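Local structure of Alp7A (Bacillus subtilis, 5EC0) at residues L133-L137 and D138-E142; D290-D293 and I294-S298; E344-G347 and R348-E352. The protein binds adenine nucleotide as a plasmid-encoded bacterial actin-like protein and probably assembles into filaments that segregate the plasmid. All coordinates share one frame; numbering follows the deposited sequence.

Contact 1 (L133-L137 and D138-E142); sequences LLKKL and DKFSE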
ATOM      1  N   LEU A 133     -12.543  -1.861   7.047  1.00 28.82           N
ATOM      2  CA  LEU A 133     -13.012  -0.662   7.730  1.00 34.59           C
ATOM      3  C   LEU A 133     -14.351  -0.152   7.154  1.00 32.40           C
ATOM      4  O   LEU A 133     -15.244   0.196   7.901  1.00 29.74           O
ATOM      5  CB  LEU A 133     -11.942   0.429   7.663  1.00 32.08           C
ATOM      6  CG  LEU A 133     -12.229   1.681   8.483  1.00 34.49           C
ATOM      7  CD1 LEU A 133     -12.712   1.312   9.889  1.00 38.35           C
ATOM      8  CD2 LEU A 133     -10.991   2.517   8.575  1.00 29.62           C
ATOM      9  N   LEU A 134     -14.489  -0.117   5.830  1.00 33.73           N
ATOM     10  CA  LEU A 134     -15.734   0.349   5.205  1.00 29.98           C
ATOM     11  C   LEU A 134     -16.960  -0.508   5.542  1.00 33.74           C
ATOM     12  O   LEU A 134     -18.053   0.016   5.756  1.00 29.33           O
ATOM     13  CB  LEU A 134     -15.561   0.422   3.686  1.00 29.51           C
ATOM     14  CG  LEU A 134     -14.595   1.537   3.255  1.00 33.88           C
ATOM     15  CD1 LEU A 134     -14.087   1.355   1.833  1.00 21.55           C
ATOM     16  CD2 LEU A 134     -15.228   2.926   3.413  1.00 28.95           C
ATOM     17  N   LYS A 135     -16.780  -1.821   5.596  1.00 40.20           N
ATOM     18  CA  LYS A 135     -17.894  -2.747   5.817  1.00 33.99           C
ATOM     19  C   LYS A 135     -18.538  -2.622   7.192  1.00 33.39           C
ATOM     20  O   LYS A 135     -19.630  -3.112   7.409  1.00 37.08           O
ATOM     21  CB  LYS A 135     -17.430  -4.190   5.616  1.00 28.54           C
ATOM     22  CG  LYS A 135     -17.166  -4.550   4.184  1.00 26.45           C
ATOM     23  CD  LYS A 135     -18.434  -4.926   3.454  1.00 37.12           C
ATOM     24  CE  LYS A 135     -18.818  -6.367   3.726  1.00 44.71           C
ATOM     25  NZ  LYS A 135     -19.849  -6.823   2.745  1.00 45.77           N
ATOM     26  N   LYS A 136     -17.859  -1.967   8.125  1.00 39.21           N
ATOM     27  CA  LYS A 136     -18.421  -1.748   9.448  1.00 40.20           C
ATOM     28  C   LYS A 136     -19.570  -0.739   9.428  1.00 38.15           C
ATOM     29  O   LYS A 136     -20.355  -0.685  10.358  1.00 38.59           O
ATOM     30  CB  LYS A 136     -17.332  -1.285  10.410  1.00 47.57           C
ATOM     31  CG  LYS A 136     -16.360  -2.388  10.775  1.00 52.00           C
ATOM     32  CD  LYS A 136     -15.164  -1.843  11.525  1.00 56.59           C
ATOM     33  CE  LYS A 136     -14.770  -2.792  12.644  1.00 62.12           C
ATOM     34  NZ  LYS A 136     -14.817  -4.213  12.195  1.00 55.73           N
ATOM     35  N   LEU A 137     -19.667   0.046   8.355  1.00 41.66           N
ATOM     36  CA  LEU A 137     -20.678   1.090   8.260  1.00 36.91           C
ATOM     37  C   LEU A 137     -21.711   0.731   7.199  1.00 35.84           C
ATOM     38  O   LEU A 137     -21.386   0.029   6.257  1.00 30.70           O
ATOM     39  CB  LEU A 137     -20.013   2.433   7.944  1.00 37.86           C
ATOM     40  CG  LEU A 137     -20.744   3.711   8.367  1.00 51.27           C
ATOM     41  CD1 LEU A 137     -20.839   3.796   9.884  1.00 51.28           C
ATOM     42  CD2 LEU A 137     -20.074   4.969   7.797  1.00 53.93           C
ATOM     43  N   ASP A 138     -22.949   1.210   7.340  1.00 31.99           N
ATOM     44  CA  ASP A 138     -23.987   0.968   6.326  1.00 34.66           C
ATOM     45  C   ASP A 138     -23.740   1.723   5.000  1.00 37.62           C
ATOM     46  O   ASP A 138     -24.237   1.295   3.956  1.00 40.91           O
ATOM     47  CB  ASP A 138     -25.381   1.336   6.872  1.00 34.47           C
ATOM     48  CG  ASP A 138     -25.522   2.820   7.165  1.00 38.05           C
ATOM     49  OD1 ASP A 138     -24.483   3.513   7.293  1.00 33.31           O
ATOM     50  OD2 ASP A 138     -26.663   3.296   7.274  1.00 36.16           O
ATOM     51  N   LYS A 139     -22.983   2.824   5.042  1.00 32.20           N
ATOM     52  CA  LYS A 139     -22.678   3.613   3.832  1.00 35.59           C
ATOM     53  C   LYS A 139     -21.172   3.857   3.635  1.00 31.52           C
ATOM     54  O   LYS A 139     -20.553   4.536   4.443  1.00 34.92           O
ATOM     55  CB  LYS A 139     -23.387   4.977   3.880  1.00 29.32           C
ATOM     56  CG  LYS A 139     -24.884   4.906   4.060  1.00 41.51           C
ATOM     57  CD  LYS A 139     -25.512   6.280   4.238  1.00 48.75           C
ATOM     58  CE  LYS A 139     -27.045   6.141   4.365  1.00 52.98           C
ATOM     59  NZ  LYS A 139     -27.782   7.445   4.487  1.00 47.70           N
ATOM     60  N   PHE A 140     -20.596   3.361   2.544  1.00 29.07           N
ATOM     61  CA  PHE A 140     -19.169   3.568   2.298  1.00 26.67           C
ATOM     62  C   PHE A 140     -18.834   5.037   2.086  1.00 31.14           C
ATOM     63  O   PHE A 140     -17.821   5.528   2.571  1.00 31.59           O
ATOM     64  CB  PHE A 140     -18.693   2.775   1.075  1.00 24.92           C
ATOM     65  CG  PHE A 140     -18.623   1.285   1.291  1.00 31.63           C
ATOM     66  CD1 PHE A 140     -19.215   0.692   2.398  1.00 35.46           C
ATOM     67  CD2 PHE A 140     -17.951   0.478   0.385  1.00 30.62           C
ATOM     68  CE1 PHE A 140     -19.150  -0.669   2.588  1.00 38.21           C
ATOM     69  CE2 PHE A 140     -17.879  -0.885   0.570  1.00 33.34           C
ATOM     70  CZ  PHE A 140     -18.477  -1.464   1.670  1.00 34.10           C
ATOM     71  N   SER A 141     -19.704   5.728   1.358  1.00 34.66           N
ATOM     72  CA  SER A 141     -19.408   7.051   0.827  1.00 26.23           C
ATOM     73  C   SER A 141     -19.120   8.060   1.927  1.00 28.47           C
ATOM     74  O   SER A 141     -18.253   8.925   1.778  1.00 33.42           O
ATOM     75  CB  SER A 141     -20.572   7.541  -0.037  1.00 24.75           C
ATOM     76  OG  SER A 141     -21.762   7.638   0.735  1.00 36.47           O
ATOM     77  N   GLU A 142     -19.838   7.944   3.032  1.00 27.59           N
ATOM     78  CA  GLU A 142     -19.700   8.906   4.126  1.00 26.21           C
ATOM     79  C   GLU A 142     -18.377   8.719   4.869  1.00 29.88           C
ATOM     80  O   GLU A 142     -17.747   9.702   5.278  1.00 34.81           O
ATOM     81  CB  GLU A 142     -20.876   8.796   5.097  1.00 27.92           C
ATOM     82  CG  GLU A 142     -22.208   9.073   4.433  1.00 49.34           C
ATOM     83  CD  GLU A 142     -22.198  10.394   3.700  1.00 56.79           C
ATOM     84  OE1 GLU A 142     -21.905  11.427   4.336  1.00 53.31           O
ATOM     85  OE2 GLU A 142     -22.451  10.393   2.475  1.00 70.75           O
TER
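Leu134 and Phe140 come within 5.5 Å at their CA atoms because the chain folds back between helix 131-134 and helix 140-149, first through a type I beta turn from Leu134 to Leu137, closed by Leu137 N bonding to Leu134 O at 3.1 Å, and then through Asp138 and Lys139. The link between the two halves is carried by side-chain packing. Leu134 presses its CB over the middle of one face of the Phe140 ring, 3.8 Å from the centroid and only 5° off the ring normal, a well-centred CH-pi contact. Its CD2 branch reaches past the ring to the Phe140 backbone, 3.8 Å from Phe140 O. The Phe140 CG stands anti to the carbonyl carbon (chi1 -72°), which turns the ring back over Leu134. At the rim of that ring, in its plane, lies Lys135 CD, 3.9 Å from CZ of Phe140; the lysine chain is bent at chi2 and chi3 as it passes, and its NZ goes on to the carbonyls of Arg233 and Phe236. Leu137 turns elsewhere: its CD2 rests 3.4 Å from Lys139 O, and its CG lies 3.9 Å from OD1 of Asp138. On the backbone side, Leu137 O accepts from the guanidinium of Arg233. Phe236, at the start of strand 236-239, meets the Phe140 ring edge-to-face, while Ile179 at the end of strand 166-179 touches both Leu134 and Phe140, so the helix-to-helix turn packs against residues of both strands.

Contact 2 (D290-D293 and I294-S298); sequences DLTD and IIKKS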
ATOM      1  N   ASP A 290      20.888 -22.792   3.144  1.00 62.52           N
ATOM      2  CA  ASP A 290      19.822 -22.912   2.156  1.00 63.45           C
ATOM      3  C   ASP A 290      18.501 -23.150   2.883  1.00 61.56           C
ATOM      4  O   ASP A 290      18.306 -24.194   3.504  1.00 62.40           O
ATOM      5  CB  ASP A 290      20.107 -24.048   1.159  1.00 65.04           C
ATOM      6  CG  ASP A 290      19.135 -24.062  -0.022  1.00 69.31           C
ATOM      7  OD1 ASP A 290      18.005 -23.556   0.113  1.00 66.90           O
ATOM      8  OD2 ASP A 290      19.491 -24.606  -1.088  1.00 72.00           O
ATOM      9  N   LEU A 291      17.610 -22.168   2.812  1.00 55.95           N
ATOM     10  CA  LEU A 291      16.327 -22.246   3.495  1.00 52.25           C
ATOM     11  C   LEU A 291      15.186 -22.465   2.504  1.00 50.64           C
ATOM     12  O   LEU A 291      14.029 -22.399   2.889  1.00 44.58           O
ATOM     13  CB  LEU A 291      16.073 -20.969   4.306  1.00 48.89           C
ATOM     14  CG  LEU A 291      17.022 -20.668   5.469  1.00 49.36           C
ATOM     15  CD1 LEU A 291      16.636 -19.375   6.176  1.00 48.66           C
ATOM     16  CD2 LEU A 291      17.033 -21.815   6.445  1.00 52.46           C
ATOM     17  N   THR A 292      15.523 -22.730   1.242  1.00 46.23           N
ATOM     18  CA  THR A 292      14.544 -22.760   0.149  1.00 51.74           C
ATOM     19  C   THR A 292      13.384 -23.724   0.355  1.00 50.94           C
ATOM     20  O   THR A 292      12.223 -23.335   0.221  1.00 57.12           O
ATOM     21  CB  THR A 292      15.200 -23.130  -1.198  1.00 52.19           C
ATOM     22  OG1 THR A 292      16.361 -22.315  -1.421  1.00 59.02           O
ATOM     23  CG2 THR A 292      14.207 -22.933  -2.339  1.00 47.12           C
ATOM     24  N   ASP A 293      13.700 -24.980   0.649  1.00 48.04           N
ATOM     25  CA  ASP A 293      12.677 -26.012   0.824  1.00 51.03           C
ATOM     26  C   ASP A 293      11.683 -25.649   1.922  1.00 51.20           C
ATOM     27  O   ASP A 293      10.470 -25.806   1.751  1.00 44.56           O
ATOM     28  CB  ASP A 293      13.310 -27.375   1.154  1.00 52.09           C
ATOM     29  CG  ASP A 293      13.951 -28.043  -0.051  1.00 52.40           C
ATOM     30  OD1 ASP A 293      13.651 -27.648  -1.205  1.00 50.72           O
ATOM     31  OD2 ASP A 293      14.751 -28.986   0.168  1.00 54.75           O
ATOM     32  N   ILE A 294      12.203 -25.171   3.048  1.00 45.23           N
ATOM     33  CA  ILE A 294      11.371 -24.876   4.203  1.00 44.74           C
ATOM     34  C   ILE A 294      10.382 -23.775   3.861  1.00 49.43           C
ATOM     35  O   ILE A 294       9.207 -23.816   4.240  1.00 48.47           O
ATOM     36  CB  ILE A 294      12.225 -24.464   5.417  1.00 51.63           C
ATOM     37  CG1 ILE A 294      13.002 -25.679   5.943  1.00 51.33           C
ATOM     38  CG2 ILE A 294      11.356 -23.834   6.515  1.00 47.94           C
ATOM     39  CD1 ILE A 294      13.768 -25.410   7.199  1.00 51.20           C
ATOM     40  N   ILE A 295      10.861 -22.801   3.106  1.00 43.51           N
ATOM     41  CA  ILE A 295      10.070 -21.633   2.828  1.00 41.85           C
ATOM     42  C   ILE A 295       9.016 -21.875   1.731  1.00 40.40           C
ATOM     43  O   ILE A 295       7.845 -21.574   1.939  1.00 39.81           O
ATOM     44  CB  ILE A 295      10.983 -20.470   2.464  1.00 44.47           C
ATOM     45  CG1 ILE A 295      11.823 -20.103   3.699  1.00 47.50           C
ATOM     46  CG2 ILE A 295      10.166 -19.295   1.990  1.00 37.33           C
ATOM     47  CD1 ILE A 295      12.743 -18.938   3.515  1.00 40.94           C
ATOM     48  N   LYS A 296       9.410 -22.435   0.588  1.00 40.16           N
ATOM     49  CA  LYS A 296       8.439 -22.669  -0.487  1.00 41.52           C
ATOM     50  C   LYS A 296       7.334 -23.605  -0.014  1.00 40.56           C
ATOM     51  O   LYS A 296       6.181 -23.461  -0.408  1.00 47.10           O
ATOM     52  CB  LYS A 296       9.109 -23.231  -1.747  1.00 38.57           C
ATOM     53  CG  LYS A 296      10.169 -22.310  -2.318  1.00 40.24           C
ATOM     54  CD  LYS A 296      10.353 -22.459  -3.815  1.00 46.50           C
ATOM     55  CE  LYS A 296      11.353 -21.420  -4.330  1.00 55.23           C
ATOM     56  NZ  LYS A 296      11.345 -21.240  -5.811  1.00 57.46           N
ATOM     57  N   LYS A 297       7.689 -24.544   0.854  1.00 42.29           N
ATOM     58  CA  LYS A 297       6.716 -25.473   1.415  1.00 40.47           C
ATOM     59  C   LYS A 297       5.704 -24.723   2.281  1.00 48.86           C
ATOM     60  O   LYS A 297       4.493 -24.912   2.131  1.00 44.58           O
ATOM     61  CB  LYS A 297       7.416 -26.561   2.222  1.00 42.71           C
ATOM     62  CG  LYS A 297       6.487 -27.582   2.856  1.00 47.97           C
ATOM     63  CD  LYS A 297       7.285 -28.732   3.450  1.00 46.57           C
ATOM     64  CE  LYS A 297       6.443 -29.585   4.382  1.00 52.63           C
ATOM     65  NZ  LYS A 297       7.234 -30.726   4.934  1.00 57.38           N
ATOM     66  N   SER A 298       6.196 -23.860   3.166  1.00 40.61           N
ATOM     67  CA  SER A 298       5.311 -23.053   4.000  1.00 45.46           C
ATOM     68  C   SER A 298       4.431 -22.101   3.180  1.00 45.35           C
ATOM     69  O   SER A 298       3.253 -21.894   3.495  1.00 40.36           O
ATOM     70  CB  SER A 298       6.118 -22.249   5.010  1.00 51.43           C
ATOM     71  OG  SER A 298       5.250 -21.587   5.910  1.00 58.74           O
TER
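Thr292 and Lys296, one helical turn apart, run side by side in the same direction, with the threonine methyl against the aliphatic part of the lysine: CG2 of Thr292 is 3.8 Å from CE of Lys296. The Thr292 branches divide the work. With OG1 anti to the carbonyl carbon (chi1 -50°), the hydroxyl is turned back to Asp290 and is also hydrogen-bonded to Met278 N, while CG2 is left facing the lysine. The Lys296 chain, extended beyond CG, carries NZ past the methyl to a salt bridge with Glu336. Leu291 and Ile295 meet more lightly, CB of Leu291 lying 4.0 Å from CD1 of Ile295; CG1 of the isoleucine also sits 3.3 Å from Leu291 O. Both are buried, and both lean on Phe268 of helix 262-272, whose Glu266 and Tyr270 bind ADP. Beneath the side chains the first helical bonds form: Ile295 N to Leu291 O, Lys296 N to Thr292 O at 3.0 Å, and Lys297 N to Asp293 O. Asp290 OD1 is gripped twice, by Thr292 N at 2.8 Å and by Thr292 OG1 at 2.6 Å, the hydroxyl coming from the syn side of the carboxylate. The negative charge of Asp290 near the helix start would be expected to suit the helix dipole. The bond to Thr292 N makes an Asx turn, which leads the chain from strand 288-290 through Leu291, at the N-cap position, into the long helix 292-313.

Contact 3 (E344-G347 and R348-E352); sequences ERYG and RDISE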
ATOM      1  N   GLU A 344      -2.532 -27.837  -9.693  1.00 47.99           N
ATOM      2  CA  GLU A 344      -2.850 -29.107  -9.016  1.00 51.10           C
ATOM      3  C   GLU A 344      -4.348 -29.261  -8.808  1.00 51.33           C
ATOM      4  O   GLU A 344      -4.886 -30.361  -8.832  1.00 56.44           O
ATOM      5  CB  GLU A 344      -2.156 -29.212  -7.651  1.00 46.47           C
ATOM      6  CG  GLU A 344      -0.656 -29.451  -7.677  1.00 50.07           C
ATOM      7  CD  GLU A 344      -0.058 -29.491  -6.271  1.00 54.83           C
ATOM      8  OE1 GLU A 344      -0.712 -28.982  -5.331  1.00 57.03           O
ATOM      9  OE2 GLU A 344       1.052 -30.039  -6.102  1.00 48.86           O
ATOM     10  N   ARG A 345      -5.012 -28.132  -8.600  1.00 51.08           N
ATOM     11  CA  ARG A 345      -6.387 -28.116  -8.152  1.00 51.64           C
ATOM     12  C   ARG A 345      -7.374 -28.073  -9.317  1.00 52.18           C
ATOM     13  O   ARG A 345      -8.450 -28.657  -9.240  1.00 53.06           O
ATOM     14  CB  ARG A 345      -6.590 -26.915  -7.223  1.00 51.41           C
ATOM     15  CG  ARG A 345      -7.630 -27.098  -6.146  1.00 56.05           C
ATOM     16  CD  ARG A 345      -7.623 -25.909  -5.192  1.00 56.94           C
ATOM     17  NE  ARG A 345      -8.921 -25.719  -4.550  1.00 59.11           N
ATOM     18  CZ  ARG A 345      -9.319 -26.379  -3.469  1.00 61.23           C
ATOM     19  NH1 ARG A 345      -8.520 -27.285  -2.913  1.00 68.21           N
ATOM     20  NH2 ARG A 345     -10.515 -26.145  -2.951  1.00 60.75           N
ATOM     21  N   TYR A 346      -7.010 -27.385 -10.397  1.00 54.52           N
ATOM     22  CA  TYR A 346      -7.945 -27.179 -11.503  1.00 52.46           C
ATOM     23  C   TYR A 346      -7.421 -27.669 -12.855  1.00 54.70           C
ATOM     24  O   TYR A 346      -8.137 -27.624 -13.864  1.00 58.01           O
ATOM     25  CB  TYR A 346      -8.310 -25.695 -11.621  1.00 46.67           C
ATOM     26  CG  TYR A 346      -8.729 -25.026 -10.324  1.00 46.66           C
ATOM     27  CD1 TYR A 346      -9.890 -25.417  -9.659  1.00 51.00           C
ATOM     28  CD2 TYR A 346      -7.976 -23.986  -9.776  1.00 40.77           C
ATOM     29  CE1 TYR A 346     -10.283 -24.803  -8.476  1.00 49.51           C
ATOM     30  CE2 TYR A 346      -8.362 -23.360  -8.599  1.00 44.72           C
ATOM     31  CZ  TYR A 346      -9.517 -23.774  -7.949  1.00 50.75           C
ATOM     32  OH  TYR A 346      -9.909 -23.158  -6.775  1.00 43.74           O
ATOM     33  N   GLY A 347      -6.173 -28.124 -12.886  1.00 50.36           N
ATOM     34  CA  GLY A 347      -5.543 -28.472 -14.148  1.00 51.71           C
ATOM     35  C   GLY A 347      -4.795 -27.291 -14.741  1.00 50.75           C
ATOM     36  O   GLY A 347      -5.024 -26.146 -14.351  1.00 51.08           O
ATOM     37  N   ARG A 348      -3.899 -27.566 -15.687  1.00 53.29           N
ATOM     38  CA  ARG A 348      -3.028 -26.530 -16.242  1.00 53.17           C
ATOM     39  C   ARG A 348      -3.783 -25.455 -17.025  1.00 49.10           C
ATOM     40  O   ARG A 348      -3.504 -24.260 -16.883  1.00 51.10           O
ATOM     41  CB  ARG A 348      -1.961 -27.165 -17.135  1.00 60.78           C
ATOM     42  CG  ARG A 348      -0.921 -26.185 -17.657  1.00 68.49           C
ATOM     43  CD  ARG A 348      -0.977 -26.117 -19.175  1.00 88.01           C
ATOM     44  NE  ARG A 348      -0.021 -25.166 -19.740  1.00 99.73           N
ATOM     45  CZ  ARG A 348       0.334 -25.134 -21.025  1.00108.96           C
ATOM     46  NH1 ARG A 348       1.209 -24.231 -21.446  1.00112.33           N
ATOM     47  NH2 ARG A 348      -0.177 -26.007 -21.888  1.00110.55           N
ATOM     48  N   ASP A 349      -4.735 -25.876 -17.846  1.00 51.52           N
ATOM     49  CA  ASP A 349      -5.479 -24.952 -18.702  1.00 54.23           C
ATOM     50  C   ASP A 349      -6.217 -23.864 -17.910  1.00 50.50           C
ATOM     51  O   ASP A 349      -6.113 -22.674 -18.223  1.00 45.92           O
ATOM     52  CB  ASP A 349      -6.467 -25.728 -19.580  1.00 54.94           C
ATOM     53  CG  ASP A 349      -5.766 -26.601 -20.604  1.00 65.03           C
ATOM     54  OD1 ASP A 349      -4.644 -26.235 -21.005  1.00 60.83           O
ATOM     55  OD2 ASP A 349      -6.335 -27.642 -21.013  1.00 74.41           O
ATOM     56  N   ILE A 350      -6.948 -24.273 -16.881  1.00 52.94           N
ATOM     57  CA  ILE A 350      -7.681 -23.323 -16.056  1.00 52.61           C
ATOM     58  C   ILE A 350      -6.726 -22.485 -15.194  1.00 50.53           C
ATOM     59  O   ILE A 350      -6.979 -21.305 -14.936  1.00 38.33           O
ATOM     60  CB  ILE A 350      -8.700 -24.049 -15.168  1.00 50.02           C
ATOM     61  CG1 ILE A 350      -9.775 -24.686 -16.047  1.00 48.69           C
ATOM     62  CG2 ILE A 350      -9.328 -23.082 -14.162  1.00 45.62           C
ATOM     63  CD1 ILE A 350     -10.763 -25.494 -15.271  1.00 52.96           C
ATOM     64  N   SER A 351      -5.619 -23.092 -14.773  1.00 40.94           N
ATOM     65  CA  SER A 351      -4.622 -22.366 -13.995  1.00 38.46           C
ATOM     66  C   SER A 351      -4.084 -21.160 -14.764  1.00 37.40           C
ATOM     67  O   SER A 351      -4.079 -20.036 -14.251  1.00 41.54           O
ATOM     68  CB  SER A 351      -3.473 -23.286 -13.600  1.00 48.55           C
ATOM     69  OG  SER A 351      -2.449 -22.561 -12.932  1.00 49.60           O
ATOM     70  N   GLU A 352      -3.643 -21.394 -15.999  1.00 40.27           N
ATOM     71  CA  GLU A 352      -3.010 -20.345 -16.794  1.00 43.32           C
ATOM     72  C   GLU A 352      -3.982 -19.249 -17.256  1.00 46.33           C
ATOM     73  O   GLU A 352      -3.643 -18.068 -17.211  1.00 43.08           O
ATOM     74  CB  GLU A 352      -2.303 -20.960 -18.011  1.00 49.41           C
ATOM     75  CG  GLU A 352      -0.800 -21.193 -17.800  1.00 58.31           C
ATOM     76  CD  GLU A 352      -0.159 -22.056 -18.883  1.00 74.46           C
ATOM     77  OE1 GLU A 352      -0.544 -21.924 -20.069  1.00 73.30           O
ATOM     78  OE2 GLU A 352       0.729 -22.873 -18.546  1.00 81.35           O
TER
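Arg348 opens helix 348-354 straight after Gly347. Its CG stands anti to the backbone N (chi1 -175°), and a bend at chi2 brings the guanidinium alongside Glu352, one turn on. Asp349 follows, its backbone O accepting a hydrogen bond from Ser353 OG. Ile350 points back at the preceding helix: its CG2 meets CB of Tyr346 at 3.8 Å, and its CD1 lies 3.7 Å from Tyr346 O. The Tyr346 ring leads away from this meeting, to His355, with the two ring planes almost parallel, and to Ile307 of helix 292-313. Helices 335-346 and 348-354 are thus joined by one residue, Gly347, which leaves helical angles with phi at 91°, a positive value that leaves little room for any side chain beside the preceding carbonyl, and which is also N-cap of the next helix. Ser351 N takes up the first bond of that helix, to Gly347 O at 3.1 Å, and its OG bonds with OG1 of Thr342. Glu352 forms a salt bridge with Arg348: OE2 is 2.7 Å from NE of Arg348, lying close to the guanidinium plane but met from above its own carboxylate, with a weak second bond from NH1.

How the contacts relate
Contacts 1 and 3 are surface junctions between consecutive helices, whereas contact 2 is partly buried and concerns one helix start. Contact 1 makes its turn through several loop residues and is held mainly by an aromatic ring on aliphatic carbon; contact 3 passes through a single glycine, adding a backbone bond and a surface salt bridge. Contact 2 rests on helical main-chain bonds, with an Asx turn before them. Contacts 2 and 3, both within the Alp7A C-terminal domain, have centres about 23 Å apart and are linked through helix 292-313, which contact 2 begins and which Tyr346 of contact 3 touches further along. Contact 1 stands apart, its centre about 40 Å from that of contact 2 and about 36 Å from that of contact 3.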